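Local structure of alpha-1,6-mannanase (Bacteroides thetaiotaomicron, 4V1S) at residues 139-142 with 143-146; 387-390 with 391-395. The protein probably hydrolyses alpha-1,6-mannosidic linkages in mannans as a glycoside hydrolase family 76 endo-mannanase of a gut symbiont. All coordinates share one frame; numbering follows the deposited sequence.

Contact 1: 139-142 with 143-146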
ATOM      1  N   ASP A 139     -14.313   2.862 -14.222  1.00 13.27           N
ATOM      2  CA  ASP A 139     -14.221   1.527 -13.631  1.00 12.94           C
ATOM      3  C   ASP A 139     -13.552   1.752 -12.291  1.00 13.79           C
ATOM      4  O   ASP A 139     -12.350   2.041 -12.232  1.00 13.64           O
ATOM      5  CB  ASP A 139     -13.402   0.607 -14.545  1.00 14.03           C
ATOM      6  CG  ASP A 139     -13.584  -0.880 -14.253  1.00 19.30           C
ATOM      7  OD1 ASP A 139     -14.512  -1.295 -13.507  1.00 21.49           O
ATOM      8  OD2 ASP A 139     -12.778  -1.674 -14.815  1.00 26.43           O
ATOM      9  N   ARG A 140     -14.344   1.666 -11.215  1.00 12.44           N
ATOM     10  CA  ARG A 140     -13.832   2.048  -9.884  1.00 11.38           C
ATOM     11  C   ARG A 140     -13.820   0.897  -8.896  1.00 12.00           C
ATOM     12  O   ARG A 140     -14.681  -0.001  -8.981  1.00 12.64           O
ATOM     13  CB  ARG A 140     -14.596   3.234  -9.319  1.00 11.77           C
ATOM     14  CG  ARG A 140     -14.619   4.436 -10.256  1.00 13.00           C
ATOM     15  CD  ARG A 140     -15.108   5.694  -9.593  1.00 12.07           C
ATOM     16  NE  ARG A 140     -16.539   5.604  -9.270  1.00 11.48           N
ATOM     17  CZ  ARG A 140     -17.271   6.636  -8.846  1.00 12.61           C
ATOM     18  NH1 ARG A 140     -16.728   7.825  -8.703  1.00 13.80           N
ATOM     19  NH2 ARG A 140     -18.565   6.493  -8.596  1.00 13.96           N
ATOM     20  N   PHE A 141     -12.791   0.919  -8.036  1.00 10.84           N
ATOM     21  CA  PHE A 141     -12.463  -0.141  -7.084  1.00 13.00           C
ATOM     22  C   PHE A 141     -12.353   0.419  -5.695  1.00 11.30           C
ATOM     23  O   PHE A 141     -11.698   1.432  -5.481  1.00 11.74           O
ATOM     24  CB  PHE A 141     -11.146  -0.811  -7.508  1.00 12.03           C
ATOM     25  CG  PHE A 141     -11.260  -1.507  -8.842  1.00 15.15           C
ATOM     26  CD1 PHE A 141     -11.214  -0.763 -10.035  1.00 13.53           C
ATOM     27  CD2 PHE A 141     -11.480  -2.854  -8.913  1.00 14.19           C
ATOM     28  CE1 PHE A 141     -11.324  -1.380 -11.263  1.00 16.51           C
ATOM     29  CE2 PHE A 141     -11.628  -3.478 -10.151  1.00 18.11           C
ATOM     30  CZ  PHE A 141     -11.571  -2.731 -11.313  1.00 20.06           C
ATOM     31  N   TYR A 142     -12.999  -0.250  -4.749  1.00 10.28           N
ATOM     32  CA  TYR A 142     -13.041   0.280  -3.398  1.00  9.74           C
ATOM     33  C   TYR A 142     -11.653   0.154  -2.758  1.00 10.62           C
ATOM     34  O   TYR A 142     -11.276   1.019  -1.978  1.00 11.64           O
ATOM     35  CB  TYR A 142     -14.152  -0.383  -2.567  1.00  9.36           C
ATOM     36  CG  TYR A 142     -15.527  -0.146  -3.149  1.00 11.67           C
ATOM     37  CD1 TYR A 142     -16.133   1.091  -3.049  1.00 12.59           C
ATOM     38  CD2 TYR A 142     -16.204  -1.140  -3.850  1.00 11.93           C
ATOM     39  CE1 TYR A 142     -17.400   1.326  -3.600  1.00 11.25           C
ATOM     40  CE2 TYR A 142     -17.462  -0.898  -4.402  1.00 13.24           C
ATOM     41  CZ  TYR A 142     -18.054   0.342  -4.260  1.00 12.22           C
ATOM     42  OH  TYR A 142     -19.308   0.610  -4.787  1.00 12.91           O
ATOM     43  N   ASP A 143     -10.894  -0.882  -3.117  1.00 10.65           N
ATOM     44  CA  ASP A 143      -9.542  -1.021  -2.603  1.00 10.03           C
ATOM     45  C   ASP A 143      -8.593   0.062  -3.129  1.00  9.53           C
ATOM     46  O   ASP A 143      -7.881   0.680  -2.344  1.00 10.14           O
ATOM     47  CB  ASP A 143      -8.963  -2.435  -2.775  1.00 12.05           C
ATOM     48  CG  ASP A 143      -8.840  -2.867  -4.223  1.00 11.68           C
ATOM     49  OD1 ASP A 143      -9.534  -2.301  -5.092  1.00 14.17           O
ATOM     50  OD2 ASP A 143      -8.059  -3.811  -4.505  1.00 16.61           O
ATOM     51  N   GLU A 144      -8.632   0.328  -4.438  1.00 10.50           N
ATOM     52  CA  GLU A 144      -7.745   1.333  -5.024  1.00 10.69           C
ATOM     53  C   GLU A 144      -7.941   2.676  -4.312  1.00 11.21           C
ATOM     54  O   GLU A 144      -6.979   3.408  -4.067  1.00  9.91           O
ATOM     55  CB  GLU A 144      -7.991   1.510  -6.526  1.00 11.56           C
ATOM     56  CG  GLU A 144      -7.529   0.337  -7.348  1.00 12.09           C
ATOM     57  CD  GLU A 144      -7.830   0.461  -8.832  1.00 11.00           C
ATOM     58  OE1 GLU A 144      -8.585   1.376  -9.234  1.00 12.78           O
ATOM     59  OE2 GLU A 144      -7.337  -0.427  -9.606  1.00 13.13           O
ATOM     60  N   ASN A 145      -9.196   2.992  -4.001  1.00  9.83           N
ATOM     61  CA  ASN A 145      -9.489   4.233  -3.294  1.00 10.14           C
ATOM     62  C   ASN A 145      -8.890   4.285  -1.893  1.00 10.02           C
ATOM     63  O   ASN A 145      -8.445   5.348  -1.457  1.00 11.04           O
ATOM     64  CB  ASN A 145     -11.001   4.571  -3.318  1.00 11.08           C
ATOM     65  CG  ASN A 145     -11.369   5.268  -4.618  1.00 11.10           C
ATOM     66  OD1 ASN A 145     -11.390   6.485  -4.687  1.00 10.90           O
ATOM     67  ND2 ASN A 145     -11.544   4.491  -5.681  1.00 10.70           N
ATOM     68  N   GLY A 146      -8.874   3.147  -1.202  1.00  9.88           N
ATOM     69  CA  GLY A 146      -8.256   3.040   0.118  1.00  9.95           C
ATOM     70  C   GLY A 146      -6.750   3.119   0.103  1.00 10.58           C
ATOM     71  O   GLY A 146      -6.146   3.841   0.890  1.00 10.38           O
TER
HETATM   72  O   HOH W   1     -10.773   2.715  -8.548  1.00 11.96           O
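Phe-141 O, at the N-cap position where a helix starts, takes two hydrogen bonds from Asn-145, one from each face of its carbonyl plane. The side-chain bond, Asn-145 ND2 to Phe-141 O, is 3.1 Å long and almost straight at 173°, with the oxygen lying in the amide plane. From the backbone, Asn-145 N reaches Phe-141 O at 3.3 Å. The other end of the amide, Asn-145 OD1, accepts from Tyr-127 N, and bonds at both ends hold the rotation of the group. One residue on, Gly-146 N makes a weak bond of 3.3 Å to Tyr-142 O.

Water 1 bridges Glu-144 OE1 and Phe-141 N, accepting from that nitrogen at 2.7 Å, so the loop backbone is joined to the first helical turn. Glu-144 and Phe-141 run side by side, carboxylate and ring planes 45° apart, with OE1 3.5 Å from Phe-141 CD1; OE2 is held by Thr-129. Asp-143 turns CG between its backbone N and carbonyl carbon (chi1 62°), which brings OD1 back to 3.3 Å from Phe-141 CB. A glycerol, probably from the crystallisation liquor, hydrogen-bonds to Asp-143 OD2.

The turn starts helix 142-159 after the loop that follows strand 124-127. Tyr-142 stacks on Phe-174 of helix 162-177, Phe-141 meets Phe-189 edge-to-face, and Asp-143 touches helix 202-219.

Contact 2: 387-390 with 391-395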
ATOM      1  N   ALA A 387      13.520   3.093   3.831  1.00 13.15           N
ATOM      2  CA  ALA A 387      14.799   2.730   4.442  1.00 14.63           C
ATOM      3  C   ALA A 387      15.684   3.971   4.660  1.00 16.04           C
ATOM      4  O   ALA A 387      16.297   4.109   5.690  1.00 18.65           O
ATOM      5  CB  ALA A 387      15.513   1.708   3.575  1.00 17.38           C
ATOM      6  N   ALA A 388      15.705   4.881   3.695  1.00 17.06           N
ATOM      7  CA  ALA A 388      16.467   6.119   3.835  1.00 16.16           C
ATOM      8  C   ALA A 388      15.986   6.934   5.034  1.00 16.78           C
ATOM      9  O   ALA A 388      16.784   7.495   5.785  1.00 19.48           O
ATOM     10  CB  ALA A 388      16.368   6.930   2.548  1.00 16.73           C
ATOM     11  N   ASN A 389      14.674   6.978   5.226  1.00 17.92           N
ATOM     12  CA  ASN A 389      14.091   7.730   6.327  1.00 18.96           C
ATOM     13  C   ASN A 389      14.479   7.109   7.666  1.00 16.17           C
ATOM     14  O   ASN A 389      14.870   7.804   8.576  1.00 23.81           O
ATOM     15  CB  ASN A 389      12.569   7.807   6.154  1.00 20.26           C
ATOM     16  CG  ASN A 389      11.923   8.769   7.105  1.00 23.69           C
ATOM     17  OD1 ASN A 389      12.527   9.767   7.506  1.00 30.13           O
ATOM     18  ND2 ASN A 389      10.695   8.485   7.481  1.00 26.30           N
ATOM     19  N   TYR A 390      14.374   5.784   7.782  1.00 17.86           N
ATOM     20  CA  TYR A 390      14.720   5.124   9.041  1.00 18.05           C
ATOM     21  C   TYR A 390      16.229   5.142   9.337  1.00 20.67           C
ATOM     22  O   TYR A 390      16.621   5.202  10.496  1.00 25.36           O
ATOM     23  CB  TYR A 390      14.092   3.733   9.146  1.00 17.37           C
ATOM     24  CG  TYR A 390      12.663   3.849   9.562  1.00 17.80           C
ATOM     25  CD1 TYR A 390      11.657   4.046   8.618  1.00 20.34           C
ATOM     26  CD2 TYR A 390      12.320   3.826  10.907  1.00 18.85           C
ATOM     27  CE1 TYR A 390      10.357   4.200   8.988  1.00 19.93           C
ATOM     28  CE2 TYR A 390      11.017   3.973  11.311  1.00 18.76           C
ATOM     29  CZ  TYR A 390      10.031   4.176  10.365  1.00 18.34           C
ATOM     30  OH  TYR A 390       8.732   4.314  10.789  1.00 22.74           O
ATOM     31  N   LYS A 391      17.054   5.133   8.294  1.00 18.70           N
ATOM     32  CA  LYS A 391      18.502   5.290   8.478  1.00 21.45           C
ATOM     33  C   LYS A 391      18.771   6.683   9.087  1.00 22.46           C
ATOM     34  O   LYS A 391      19.552   6.820  10.016  1.00 29.78           O
ATOM     35  CB  LYS A 391      19.227   5.114   7.146  1.00 21.17           C
ATOM     36  CG  LYS A 391      20.735   5.273   7.236  1.00 26.45           C
ATOM     37  CD  LYS A 391      21.453   5.040   5.908  1.00 27.15           C
ATOM     38  CE  LYS A 391      22.956   5.245   6.074  1.00 30.86           C
ATOM     39  NZ  LYS A 391      23.714   4.971   4.822  1.00 37.54           N
ATOM     40  N   ARG A 392      18.074   7.697   8.554  1.00 24.95           N
ATOM     41  CA  ARG A 392      18.187   9.088   9.046  1.00 28.80           C
ATOM     42  C   ARG A 392      17.724   9.204  10.509  1.00 30.25           C
ATOM     43  O   ARG A 392      18.403   9.799  11.331  1.00 33.95           O
ATOM     44  CB  ARG A 392      17.381  10.033   8.126  1.00 33.12           C
ATOM     45  CG  ARG A 392      17.054  11.420   8.688  1.00 38.28           C
ATOM     46  CD  ARG A 392      15.940  12.112   7.894  1.00 39.32           C
ATOM     47  NE  ARG A 392      14.576  11.637   8.198  1.00 33.15           N
ATOM     48  CZ  ARG A 392      13.894  11.929   9.318  1.00 44.05           C
ATOM     49  NH1 ARG A 392      14.446  12.667  10.287  1.00 51.23           N
ATOM     50  NH2 ARG A 392      12.649  11.459   9.488  1.00 40.66           N
ATOM     51  N   ILE A 393      16.564   8.624  10.802  1.00 28.76           N
ATOM     52  CA  ILE A 393      16.014   8.539  12.152  1.00 29.28           C
ATOM     53  C   ILE A 393      17.012   7.899  13.136  1.00 36.81           C
ATOM     54  O   ILE A 393      17.196   8.387  14.248  1.00 39.43           O
ATOM     55  CB  ILE A 393      14.672   7.749  12.137  1.00 32.00           C
ATOM     56  CG1 ILE A 393      13.576   8.590  11.462  1.00 35.05           C
ATOM     57  CG2 ILE A 393      14.255   7.335  13.547  1.00 38.38           C
ATOM     58  CD1 ILE A 393      12.281   7.857  11.158  1.00 37.11           C
ATOM     59  N   LEU A 394      17.660   6.819  12.717  1.00 35.84           N
ATOM     60  CA  LEU A 394      18.679   6.167  13.542  1.00 35.21           C
ATOM     61  C   LEU A 394      19.949   7.000  13.732  1.00 28.78           C
ATOM     62  O   LEU A 394      20.478   7.043  14.811  1.00 44.68           O
ATOM     63  CB  LEU A 394      19.054   4.809  12.950  1.00 38.22           C
ATOM     64  CG  LEU A 394      18.056   3.678  13.179  1.00 43.91           C
ATOM     65  CD1 LEU A 394      18.520   2.442  12.417  1.00 50.24           C
ATOM     66  CD2 LEU A 394      17.877   3.368  14.667  1.00 40.79           C
ATOM     67  N   ASN A 395      20.407   7.676  12.674  1.00 43.12           N
ATOM     68  CA  ASN A 395      21.646   8.475  12.720  1.00 48.33           C
ATOM     69  C   ASN A 395      21.407   9.966  12.979  1.00 62.38           C
ATOM     70  O   ASN A 395      20.540  10.345  13.771  1.00 60.41           O
ATOM     71  CB  ASN A 395      22.424   8.308  11.419  1.00 42.07           C
TER
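Asn-389 and Arg-392, an i to i+3 side-chain pair on the last turns of a helix, meet where OD1 of the amide accepts two hydrogen bonds from the guanidinium, which grips it side-on. Arg-392 NH2 lies 2.6 Å from Asn-389 OD1, and Arg-392 NE lies 2.9 Å from the same oxygen; both bonds are bent. The two flat groups are nearly coplanar, 26° apart, and OD1 sits at the guanidinium edge. A bend in the arginine chain at chi3 (78°) folds NE and NH2 back toward the preceding turn. The amide's other end, Asn-389 ND2, donates to Glu-93. A leucine at Asn-389 would probably leave NE and NH2 of Arg-392 without this acceptor, Glu-93 without its amide donor, and the guanidinium freer to turn.

The tightly packed part centres on Tyr-390, a buried residue whose ring stacks on Phe-324 and whose hydroxyl bonds to Asp-328. Ile-393 CD1 stands over one face of this ring in a CH-pi contact, 4.1 Å from the centroid and 15° off the normal. Ile-393 is also close to the arginine, with CG1 over one face of the guanidinium. Leu-394 CG packs 3.4 Å from Tyr-390 O, the oxygen that also accepts the hydrogen bond of Leu-394 N.

The solvent side is looser: Arg-392 is exposed, as is Ile-393 although its CD1 covers the ring, and the extended Lys-391 chain leads away, its NZ hydrogen-bonded to Asn-44 O. The backbone keeps its regular i to i+4 bonds, such as Ile-393 N to Asn-389 O at 2.9 Å.

This is the end of helix 374-394. Ala-388 and Lys-391 rest against helix 46-61, Asn-389 and Arg-392 against helix 81-97, Tyr-390 and Leu-394 against helices 313-330 and 334-350.

In the fold
From the N terminus, the chain passes early through helices 46-61 and 81-97, which later receive the C-terminal helix, and then reaches contact 1 after strand 124-127. There a loop turns directly into helix 142-159. The helices that follow include 162-177 and 202-219, both flanking contact 1, and 313-330 and 334-350, which pack against contact 2 at the end of helix 374-394. Each contact is local and closes no long loop, and the two follow in series without nesting or crossing. Their centres are 32 Å apart, on opposite sides of the chain's centre. Contact 2 brings the C-terminal end beside the N-terminal helices of the (alpha/alpha)6 barrel characteristic of family GH76.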